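Side-chain contacts in CD160 antigen (Homo sapiens, PDB 6NGG), which acts as an immune-cell receptor for MHC class I molecules and TNFRSF14, delivering stimulatory or inhibitory signals, and is seen here as its immunoglobulin-like domain: residues C19-K24 and E29-F34; C43-S48 and C88-K93; L54-G59 and I66-M71; S104-F107 and Y113-T116. The protein carries 1 engineered substitution. All blocks are in the same frame, centred on the assembly; numbering follows the deposited sequence.

Interaction 1: C19-K24 and E29-F34. Engineered in segment 29-34: Met-33 (natural residue Val).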
# COMPACT_ATOMS: atom_id res chain seq x y z
N CYS A 19 1.55 2.76 -1.19
CA CYS A 19 2.18 2.38 0.07
C CYS A 19 3.73 2.33 -0.12
O CYS A 19 4.17 1.75 -1.10
CB CYS A 19 1.75 1.01 0.43
SG CYS A 19 -0.02 0.70 0.63
N THR A 20 4.48 2.92 0.81
CA THR A 20 5.93 3.06 0.71
C THR A 20 6.55 2.65 2.01
O THR A 20 6.23 3.22 3.08
CB THR A 20 6.36 4.47 0.35
OG1 THR A 20 5.60 4.87 -0.74
CG2 THR A 20 7.81 4.53 -0.04
N VAL A 21 7.29 1.58 1.95
CA VAL A 21 8.12 1.15 3.05
C VAL A 21 9.49 1.79 2.92
O VAL A 21 10.11 1.68 1.91
CB VAL A 21 8.30 -0.39 3.05
CG1 VAL A 21 9.20 -0.83 4.18
CG2 VAL A 21 6.96 -1.10 3.08
N TRP A 22 9.93 2.40 4.00
CA TRP A 22 11.24 2.99 4.12
C TRP A 22 12.12 2.05 4.95
O TRP A 22 11.67 1.43 5.95
CB TRP A 22 11.17 4.35 4.79
CG TRP A 22 10.29 5.28 3.97
CD1 TRP A 22 8.94 5.35 3.99
CD2 TRP A 22 10.74 6.18 2.98
NE1 TRP A 22 8.49 6.26 3.07
CE2 TRP A 22 9.58 6.78 2.42
CE3 TRP A 22 12.00 6.46 2.41
CZ2 TRP A 22 9.65 7.69 1.33
CZ3 TRP A 22 12.07 7.38 1.34
CH2 TRP A 22 10.90 8.01 0.85
N HIS A 23 13.34 1.92 4.49
CA HIS A 23 14.27 0.94 5.03
C HIS A 23 15.69 1.35 4.74
O HIS A 23 15.94 2.11 3.87
CB HIS A 23 13.99 -0.41 4.40
CG HIS A 23 13.91 -0.43 2.90
ND1 HIS A 23 15.02 -0.40 2.10
CD2 HIS A 23 12.85 -0.61 2.07
CE1 HIS A 23 14.65 -0.48 0.83
NE2 HIS A 23 13.34 -0.66 0.80
N LYS A 24 16.61 0.89 5.56
CA LYS A 24 18.02 0.94 5.19
C LYS A 24 18.30 0.30 3.88
O LYS A 24 17.67 -0.72 3.49
CB LYS A 24 18.81 0.13 6.20
CG LYS A 24 19.57 0.97 7.12
CD LYS A 24 18.81 1.30 8.32
CE LYS A 24 19.82 1.35 9.45
NZ LYS A 24 19.12 1.83 10.67
N GLU A 29 15.18 -6.39 1.53
CA GLU A 29 14.76 -7.69 1.07
C GLU A 29 13.95 -8.33 2.15
O GLU A 29 14.10 -8.02 3.31
CB GLU A 29 15.99 -8.55 0.79
CG GLU A 29 15.85 -9.34 -0.47
CD GLU A 29 16.14 -8.50 -1.69
OE1 GLU A 29 17.30 -8.05 -1.83
OE2 GLU A 29 15.20 -8.29 -2.49
N GLY A 30 13.07 -9.23 1.76
CA GLY A 30 12.54 -10.21 2.67
C GLY A 30 11.26 -9.74 3.36
O GLY A 30 10.89 -10.27 4.40
N PHE A 31 10.58 -8.75 2.80
CA PHE A 31 9.25 -8.36 3.34
C PHE A 31 8.25 -8.34 2.19
O PHE A 31 8.62 -8.15 1.05
CB PHE A 31 9.24 -7.00 4.10
CG PHE A 31 9.73 -5.84 3.31
CD1 PHE A 31 8.86 -5.14 2.41
CD2 PHE A 31 11.04 -5.43 3.43
CE1 PHE A 31 9.31 -4.09 1.67
CE2 PHE A 31 11.49 -4.34 2.66
CZ PHE A 31 10.61 -3.66 1.79
N VAL A 32 6.99 -8.56 2.52
CA VAL A 32 5.86 -8.37 1.62
C VAL A 32 5.06 -7.16 2.07
O VAL A 32 4.86 -6.93 3.26
CB VAL A 32 4.98 -9.65 1.54
CG1 VAL A 32 4.41 -10.03 2.91
CG2 VAL A 32 3.87 -9.51 0.52
N MET A 33 4.64 -6.38 1.08
CA MET A 33 3.80 -5.20 1.25
C MET A 33 2.41 -5.58 0.78
O MET A 33 2.25 -6.34 -0.15
CB MET A 33 4.29 -4.03 0.38
CG MET A 33 5.72 -3.51 0.73
SD MET A 33 6.37 -2.19 -0.44
CE MET A 33 6.72 -3.11 -1.92
N PHE A 34 1.41 -5.00 1.41
CA PHE A 34 0.02 -5.24 1.02
C PHE A 34 -0.93 -4.13 1.51
O PHE A 34 -0.63 -3.39 2.38
CB PHE A 34 -0.42 -6.66 1.48
CG PHE A 34 -0.13 -6.99 2.96
CD1 PHE A 34 1.13 -7.43 3.37
CD2 PHE A 34 -1.13 -6.87 3.91
CE1 PHE A 34 1.39 -7.71 4.68
CE2 PHE A 34 -0.88 -7.17 5.24
CZ PHE A 34 0.40 -7.55 5.62

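Interaction 2: C43-S48 and C88-K93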
# COMPACT_ATOMS: atom_id res chain seq x y z
N CYS A 43 -5.81 -8.15 8.61
CA CYS A 43 -5.17 -7.67 7.40
C CYS A 43 -3.94 -8.54 7.21
O CYS A 43 -3.10 -8.61 8.08
CB CYS A 43 -4.76 -6.21 7.49
SG CYS A 43 -3.89 -5.60 5.98
N SER A 44 -3.87 -9.19 6.06
CA SER A 44 -2.74 -10.02 5.69
C SER A 44 -2.61 -10.02 4.19
O SER A 44 -3.53 -9.60 3.47
CB SER A 44 -2.96 -11.46 6.17
OG SER A 44 -4.10 -11.98 5.57
N PRO A 45 -1.56 -10.65 3.69
CA PRO A 45 -1.52 -10.80 2.25
C PRO A 45 -2.75 -11.57 1.69
O PRO A 45 -3.32 -11.16 0.69
CB PRO A 45 -0.17 -11.49 2.01
CG PRO A 45 0.65 -10.92 3.05
CD PRO A 45 -0.23 -10.93 4.28
N GLU A 46 -3.24 -12.55 2.42
CA GLU A 46 -4.40 -13.33 1.94
C GLU A 46 -5.71 -12.53 1.92
O GLU A 46 -6.62 -12.85 1.16
CB GLU A 46 -4.64 -14.55 2.85
CG GLU A 46 -3.58 -15.64 2.81
CD GLU A 46 -2.17 -15.20 3.29
OE1 GLU A 46 -1.20 -15.55 2.56
OE2 GLU A 46 -2.03 -14.52 4.35
N THR A 47 -5.84 -11.53 2.80
CA THR A 47 -7.05 -10.68 2.79
C THR A 47 -6.88 -9.34 2.06
O THR A 47 -7.78 -8.49 2.13
CB THR A 47 -7.56 -10.44 4.21
OG1 THR A 47 -6.55 -9.81 5.02
CG2 THR A 47 -7.95 -11.76 4.87
N SER A 48 -5.76 -9.16 1.36
CA SER A 48 -5.40 -7.87 0.77
C SER A 48 -6.00 -7.69 -0.58
O SER A 48 -6.18 -8.64 -1.30
CB SER A 48 -3.85 -7.74 0.60
OG SER A 48 -3.33 -8.64 -0.41
N CYS A 88 0.17 -2.20 4.84
CA CYS A 88 0.91 -2.99 5.79
C CYS A 88 2.12 -3.67 5.15
O CYS A 88 2.23 -3.80 3.93
CB CYS A 88 -0.06 -4.02 6.40
SG CYS A 88 -1.32 -3.19 7.43
N ALA A 89 3.05 -4.10 5.98
CA ALA A 89 4.13 -4.95 5.47
C ALA A 89 4.59 -5.92 6.53
O ALA A 89 4.50 -5.63 7.74
CB ALA A 89 5.27 -4.12 4.91
N ARG A 90 5.13 -7.05 6.08
CA ARG A 90 5.50 -8.12 6.92
C ARG A 90 6.79 -8.77 6.49
O ARG A 90 6.93 -9.14 5.33
CB ARG A 90 4.38 -9.19 6.97
CG ARG A 90 4.74 -10.24 8.00
CD ARG A 90 3.77 -11.39 8.10
NE ARG A 90 3.77 -12.08 6.81
CZ ARG A 90 2.71 -12.69 6.29
NH1 ARG A 90 1.55 -12.74 6.96
NH2 ARG A 90 2.83 -13.26 5.08
N SER A 91 7.74 -8.92 7.41
CA SER A 91 8.94 -9.68 7.07
C SER A 91 8.77 -11.17 7.41
O SER A 91 8.43 -11.51 8.55
CB SER A 91 10.13 -9.11 7.82
OG SER A 91 9.99 -9.54 9.15
N GLN A 92 9.05 -12.04 6.46
CA GLN A 92 8.91 -13.49 6.68
C GLN A 92 9.73 -13.96 7.87
O GLN A 92 9.20 -14.40 8.87
CB GLN A 92 9.31 -14.26 5.41
CG GLN A 92 9.12 -15.77 5.48
CD GLN A 92 7.67 -16.20 5.73
OE1 GLN A 92 6.73 -15.47 5.36
NE2 GLN A 92 7.49 -17.38 6.36
N LYS A 93 11.02 -13.75 7.79
CA LYS A 93 12.00 -14.33 8.70
C LYS A 93 11.83 -13.95 10.18
O LYS A 93 11.87 -14.80 11.07
CB LYS A 93 13.37 -13.89 8.23
CG LYS A 93 14.53 -14.27 9.11
CD LYS A 93 14.50 -15.75 9.44
CE LYS A 93 15.88 -16.27 9.78
NZ LYS A 93 16.43 -15.52 10.93

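Interaction 3: L54-G59 and I66-M71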
# COMPACT_ATOMS: atom_id res chain seq x y z
N LEU A 54 9.13 -7.26 -3.81
CA LEU A 54 9.77 -6.56 -4.89
C LEU A 54 11.16 -7.12 -5.12
O LEU A 54 11.95 -7.27 -4.19
CB LEU A 54 9.80 -5.08 -4.50
CG LEU A 54 9.81 -3.99 -5.55
CD1 LEU A 54 8.77 -4.15 -6.66
CD2 LEU A 54 9.69 -2.65 -4.81
N LYS A 55 11.51 -7.42 -6.37
CA LYS A 55 12.88 -7.81 -6.62
C LYS A 55 13.63 -6.59 -7.08
O LYS A 55 13.07 -5.74 -7.81
CB LYS A 55 12.96 -8.99 -7.60
CG LYS A 55 12.66 -8.68 -9.06
CD LYS A 55 12.39 -9.97 -9.84
CE LYS A 55 11.41 -10.93 -9.12
NZ LYS A 55 11.10 -12.16 -9.88
N ARG A 56 14.89 -6.48 -6.65
CA ARG A 56 15.62 -5.19 -6.62
C ARG A 56 16.66 -4.94 -7.70
O ARG A 56 17.51 -4.09 -7.60
CB ARG A 56 16.20 -5.02 -5.25
CG ARG A 56 15.01 -5.10 -4.26
CD ARG A 56 15.34 -4.41 -3.03
NE ARG A 56 15.29 -2.98 -3.12
CZ ARG A 56 14.22 -2.21 -2.85
NH1 ARG A 56 13.03 -2.77 -2.62
NH2 ARG A 56 14.33 -0.92 -2.86
N ASP A 57 16.47 -5.58 -8.82
CA ASP A 57 17.26 -5.29 -9.96
C ASP A 57 16.94 -3.86 -10.49
O ASP A 57 15.83 -3.28 -10.22
CB ASP A 57 16.97 -6.37 -10.99
CG ASP A 57 17.15 -7.75 -10.40
OD1 ASP A 57 18.11 -7.87 -9.59
OD2 ASP A 57 16.27 -8.65 -10.63
N PRO A 58 17.90 -3.29 -11.27
CA PRO A 58 17.57 -2.07 -11.98
C PRO A 58 16.53 -2.32 -13.09
O PRO A 58 16.33 -3.43 -13.60
CB PRO A 58 18.93 -1.63 -12.54
CG PRO A 58 19.69 -2.92 -12.78
CD PRO A 58 19.21 -3.86 -11.69
N GLY A 59 15.81 -1.28 -13.42
CA GLY A 59 14.75 -1.39 -14.38
C GLY A 59 13.41 -1.87 -13.87
O GLY A 59 12.56 -2.16 -14.68
N ILE A 66 16.46 3.52 -0.43
CA ILE A 66 16.00 3.34 0.96
C ILE A 66 14.49 3.16 1.04
O ILE A 66 13.90 3.44 2.09
CB ILE A 66 16.36 4.56 1.86
CG1 ILE A 66 15.80 5.85 1.20
CG2 ILE A 66 17.88 4.69 2.09
CD1 ILE A 66 15.78 7.03 2.15
N SER A 67 13.85 2.77 -0.07
CA SER A 67 12.43 2.58 -0.10
C SER A 67 11.89 1.57 -1.13
O SER A 67 12.48 1.23 -2.10
CB SER A 67 11.73 3.97 -0.31
OG SER A 67 12.00 4.41 -1.64
N SER A 68 10.68 1.13 -0.86
CA SER A 68 10.02 0.19 -1.75
C SER A 68 8.56 0.58 -1.85
O SER A 68 7.93 0.79 -0.79
CB SER A 68 10.11 -1.21 -1.13
OG SER A 68 11.43 -1.75 -1.13
N GLN A 69 8.00 0.51 -3.07
CA GLN A 69 6.67 1.02 -3.28
C GLN A 69 5.70 -0.02 -3.79
O GLN A 69 6.07 -0.84 -4.65
CB GLN A 69 6.71 2.18 -4.24
CG GLN A 69 5.40 2.91 -4.37
CD GLN A 69 5.45 3.88 -5.53
OE1 GLN A 69 5.98 5.00 -5.40
NE2 GLN A 69 4.88 3.46 -6.67
N LEU A 70 4.48 0.04 -3.27
CA LEU A 70 3.31 -0.73 -3.82
C LEU A 70 2.24 0.24 -4.29
O LEU A 70 1.87 1.16 -3.57
CB LEU A 70 2.73 -1.64 -2.81
CG LEU A 70 1.32 -2.22 -3.02
CD1 LEU A 70 1.38 -3.10 -4.22
CD2 LEU A 70 0.90 -3.05 -1.87
N MET A 71 1.75 0.05 -5.51
CA MET A 71 0.69 0.96 -6.05
C MET A 71 -0.49 0.10 -6.48
O MET A 71 -0.30 -0.94 -7.19
CB MET A 71 1.21 1.86 -7.17
CG MET A 71 0.13 2.69 -7.87
SD MET A 71 0.67 3.68 -9.29
CE MET A 71 1.75 4.68 -8.38

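Interaction 4: S104-F107 and Y113-T116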
# COMPACT_ATOMS: atom_id res chain seq x y z
N SER A 104 -9.32 6.99 4.08
CA SER A 104 -10.62 6.58 3.51
C SER A 104 -10.84 7.19 2.19
O SER A 104 -10.38 8.34 1.93
CB SER A 104 -11.82 7.02 4.40
OG SER A 104 -11.56 6.77 5.74
N ILE A 105 -11.55 6.40 1.37
CA ILE A 105 -12.14 6.83 0.14
C ILE A 105 -13.65 6.91 0.38
O ILE A 105 -14.28 5.94 0.89
CB ILE A 105 -11.89 5.83 -1.01
CG1 ILE A 105 -10.53 5.99 -1.62
CG2 ILE A 105 -12.79 6.11 -2.20
CD1 ILE A 105 -9.41 5.95 -0.68
N LEU A 106 -14.25 8.03 -0.05
CA LEU A 106 -15.70 8.10 0.03
C LEU A 106 -16.28 8.41 -1.34
O LEU A 106 -15.95 9.45 -1.97
CB LEU A 106 -16.15 9.12 1.07
CG LEU A 106 -17.68 9.33 1.09
CD1 LEU A 106 -18.40 8.13 1.71
CD2 LEU A 106 -18.03 10.66 1.75
N PHE A 107 -17.10 7.48 -1.82
CA PHE A 107 -17.94 7.70 -2.98
C PHE A 107 -19.15 8.56 -2.57
O PHE A 107 -19.88 8.29 -1.62
CB PHE A 107 -18.33 6.38 -3.62
CG PHE A 107 -18.96 6.51 -4.97
CD1 PHE A 107 -20.33 6.80 -5.08
CD2 PHE A 107 -18.22 6.34 -6.14
CE1 PHE A 107 -20.95 6.90 -6.34
CE2 PHE A 107 -18.84 6.44 -7.42
CZ PHE A 107 -20.20 6.72 -7.51
N TYR A 113 -15.64 11.36 -5.81
CA TYR A 113 -15.08 10.82 -4.57
C TYR A 113 -14.09 11.77 -3.83
O TYR A 113 -13.55 12.68 -4.41
CB TYR A 113 -14.42 9.47 -4.85
CG TYR A 113 -13.17 9.61 -5.65
CD1 TYR A 113 -11.96 9.82 -5.01
CD2 TYR A 113 -13.19 9.59 -7.04
CE1 TYR A 113 -10.79 9.97 -5.72
CE2 TYR A 113 -12.01 9.73 -7.77
CZ TYR A 113 -10.81 9.93 -7.09
OH TYR A 113 -9.61 10.07 -7.75
N THR A 114 -13.94 11.58 -2.53
CA THR A 114 -12.96 12.31 -1.73
C THR A 114 -12.01 11.26 -1.15
O THR A 114 -12.40 10.10 -1.00
CB THR A 114 -13.61 13.14 -0.60
OG1 THR A 114 -14.11 12.27 0.43
CG2 THR A 114 -14.76 13.98 -1.12
N VAL A 115 -10.78 11.67 -0.90
CA VAL A 115 -9.82 10.87 -0.15
C VAL A 115 -9.45 11.67 1.06
O VAL A 115 -9.12 12.88 0.95
CB VAL A 115 -8.50 10.63 -0.89
CG1 VAL A 115 -7.64 9.64 -0.07
CG2 VAL A 115 -8.79 10.06 -2.26
N THR A 116 -9.48 11.00 2.20
CA THR A 116 -9.18 11.64 3.46
C THR A 116 -8.37 10.77 4.35
O THR A 116 -8.25 9.55 4.15
CB THR A 116 -10.44 12.02 4.23
OG1 THR A 116 -11.22 10.83 4.49
CG2 THR A 116 -11.23 13.04 3.47
O HOH W 1 -12.74 10.42 2.48

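Interaction 1: C19-K24 and E29-F34
Val-21 is the hub of this contact, sending one methyl to Phe-31 and the other to Met-33 across the interior of an immunoglobulin beta-sandwich. Val-21 CG1 lies over one face of the Phe-31 ring, 4.0 Å from Phe-31 CZ. Val-21 CG2 meets the thioether chain of Met-33, an engineered residue whose natural counterpart is valine, 3.6 Å from Met-33 CG. With CG1 anti to the backbone N (chi1 178°) and CG2 anti to the carbonyl carbon, one methyl of Val-21 is turned to each neighbour. Met-33 CG in turn touches the edge of the Phe-31 ring, in its plane, which joins the three side chains into one apolar patch. Farther along, His-23 CD2 approaches the same ring at 3.8 Å from Phe-31 CZ, the two ring planes being inclined by 53°. The strands run nearly antiparallel, but their short axes stay 8.3 Å apart and no hydrogen bond crosses: they belong to opposite sheets and pack through side chains. At the inner end Cys-19 forms the disulfide with Cys-87 that pins the two sheets together, as is characteristic of the fold. His-23 is held through both nitrogens: NE2 is hydrogen-bonded to Ser-68 OG, while His-23 ND1 donates to Lys-24 O over 3.0 Å, the acceptor lying close to the imidazole plane.

Interaction 2: C43-S48 and C88-K93
The guanidinium of Arg-90 is met obliquely by the pyrrolidine ring of Pro-45, which approaches with the CG-CD side. Pro-45 CD comes to 3.7 Å from Arg-90 NH1, and Pro-45 CG to 3.8 Å from Arg-90 NH2. The arginine chain runs straight out from the strand, CG anti to the backbone N (chi1 -174°), before a bend at chi3 turns its end towards the proline. The carboxylate of Glu-46 stays near this charge without touching it, Glu-46 OE2 lying 4.8 Å from Arg-90 NH1, so any attraction is probably long-range. The second point of contact is between sulfurs: Cys-43 SG and Cys-88 SG are 3.8 Å apart, a van der Waals approach and no covalent bond. Cys-43 is already joined to Cys-36 in a disulfide, an addition to the canonical sheet-to-sheet bridge of the immunoglobulin fold, and it ties the loop after strand 31-37 back to that strand. The loop lies over the outer face of the five-stranded sheet. Phe-34, on the neighbouring strand, touches Cys-43, Pro-45, Cys-88 and Arg-90 and so links the two points of contact. Within the turn that follows the proline, Pro-45 O receives two donors from Ser-48, the hydroxyl OG at 2.7 Å and the backbone N at 3.2 Å. The hydroxyl of Thr-47 is hydrogen-bonded to Asp-42 O, just ahead of the disulfide-linked cysteine.

Interaction 3: L54-G59 and I66-M71
Arg-56 NH2 donates to the backbone O of Ser-67 over 2.9 Å, fastening the loop after strand 50-52 to strand 67-74, an outermost strand of the three-stranded sheet in this immunoglobulin sandwich. The bond is fairly straight, with an N-H...O angle of 159°. The acceptor lies at the edge of the guanidinium, in its plane, whereas the donor stands 43° out of the plane of the Ser-67 carbonyl. The other terminal nitrogen, Arg-56 NH1, points to the hydroxyl of Ser-68, but the modelled separation of NH1 and Ser-68 OG, 2.4 Å, is too short to be taken literally and the details of this bond are doubtful. The NH2 bond, with its acceptor in the guanidinium plane, would limit how far that group can turn. The Ser-68 hydroxyl also serves His-23, just past the end of strand 14-22. A bend at chi3 (76°) turns the arginine end towards the strand, although its CB leaves the backbone in another direction. Around the arginine lie Ala-28, Glu-29 and Val-63, and a weak hydrogen bond connects NH2 to Gly-64 O. Backbone bonding between Gln-69 and Gly-62 brings a later part of the same loop alongside the strand. The apolar part of the contact belongs to Leu-54, two residues before Arg-56. Leu-54 CD2 rests 4.0 Å from Ser-68 CB and equally far from the backbone N of Gln-69.

Interaction 4: S104-F107 and Y113-T116
Ser-104 to Phe-107 and Tyr-113 to Thr-116 are the two arms of a beta hairpin at the margin of the five-stranded sheet of the immunoglobulin domain, with 113-116 as its outermost strand. The backbone hydrogen bonds come in reciprocal pairs. Ser-104 and Thr-116 exchange N-H...O bonds of 2.8 Å each way, and Leu-106 and Thr-114 form the next hydrogen-bonded pair. Between them Ile-105 faces Val-115, and beyond them Phe-107 faces Tyr-113, as non-hydrogen-bonded pairs. CA-H...O contacts fill the intervals, the closest being Tyr-113 CA to Leu-106 O at 3.1 Å. Apolar packing is on the inward face: Ile-105 and Val-115 lie side by side, CD1 of the isoleucine 4.1 Å from CG1 of the valine. The ring of Tyr-113 has Val-115 CG2 at its edge, in the ring plane. Leu-15 of strand 14-22, in the opposite sheet, touches both Ile-105 and Tyr-113, so this face closes part of the sandwich. The other face carries Ser-104, Leu-106, Thr-114 and Thr-116, and here the two threonine hydroxyls share a water. This water lies 3.1 Å from Thr-114 OG1 and 2.6 Å from Thr-116 OG1, and donates to Ser-104 O.

In the fold
Interaction 1 is the buried one, apolar packing between the two sheets of the sandwich. Interactions 2 and 3 flank it, each setting a loop against a strand: 43-48, partly buried, lies on the five-stranded sheet, and 54-59 meets an outer strand of the three-stranded sheet at the surface. Interaction 1 touches both through backbone bonds, Val-32 O to Arg-90 N and Val-21 O to Ser-68 N, whereas interactions 2 and 3 do not touch. Sulfur and proline packing dominates the former, arginine hydrogen bonding the latter. Interaction 4, also a surface contact, lies about 25 Å from interaction 1, centre to centre, across the chain's middle; it alone joins its segments by backbone sheet bonding.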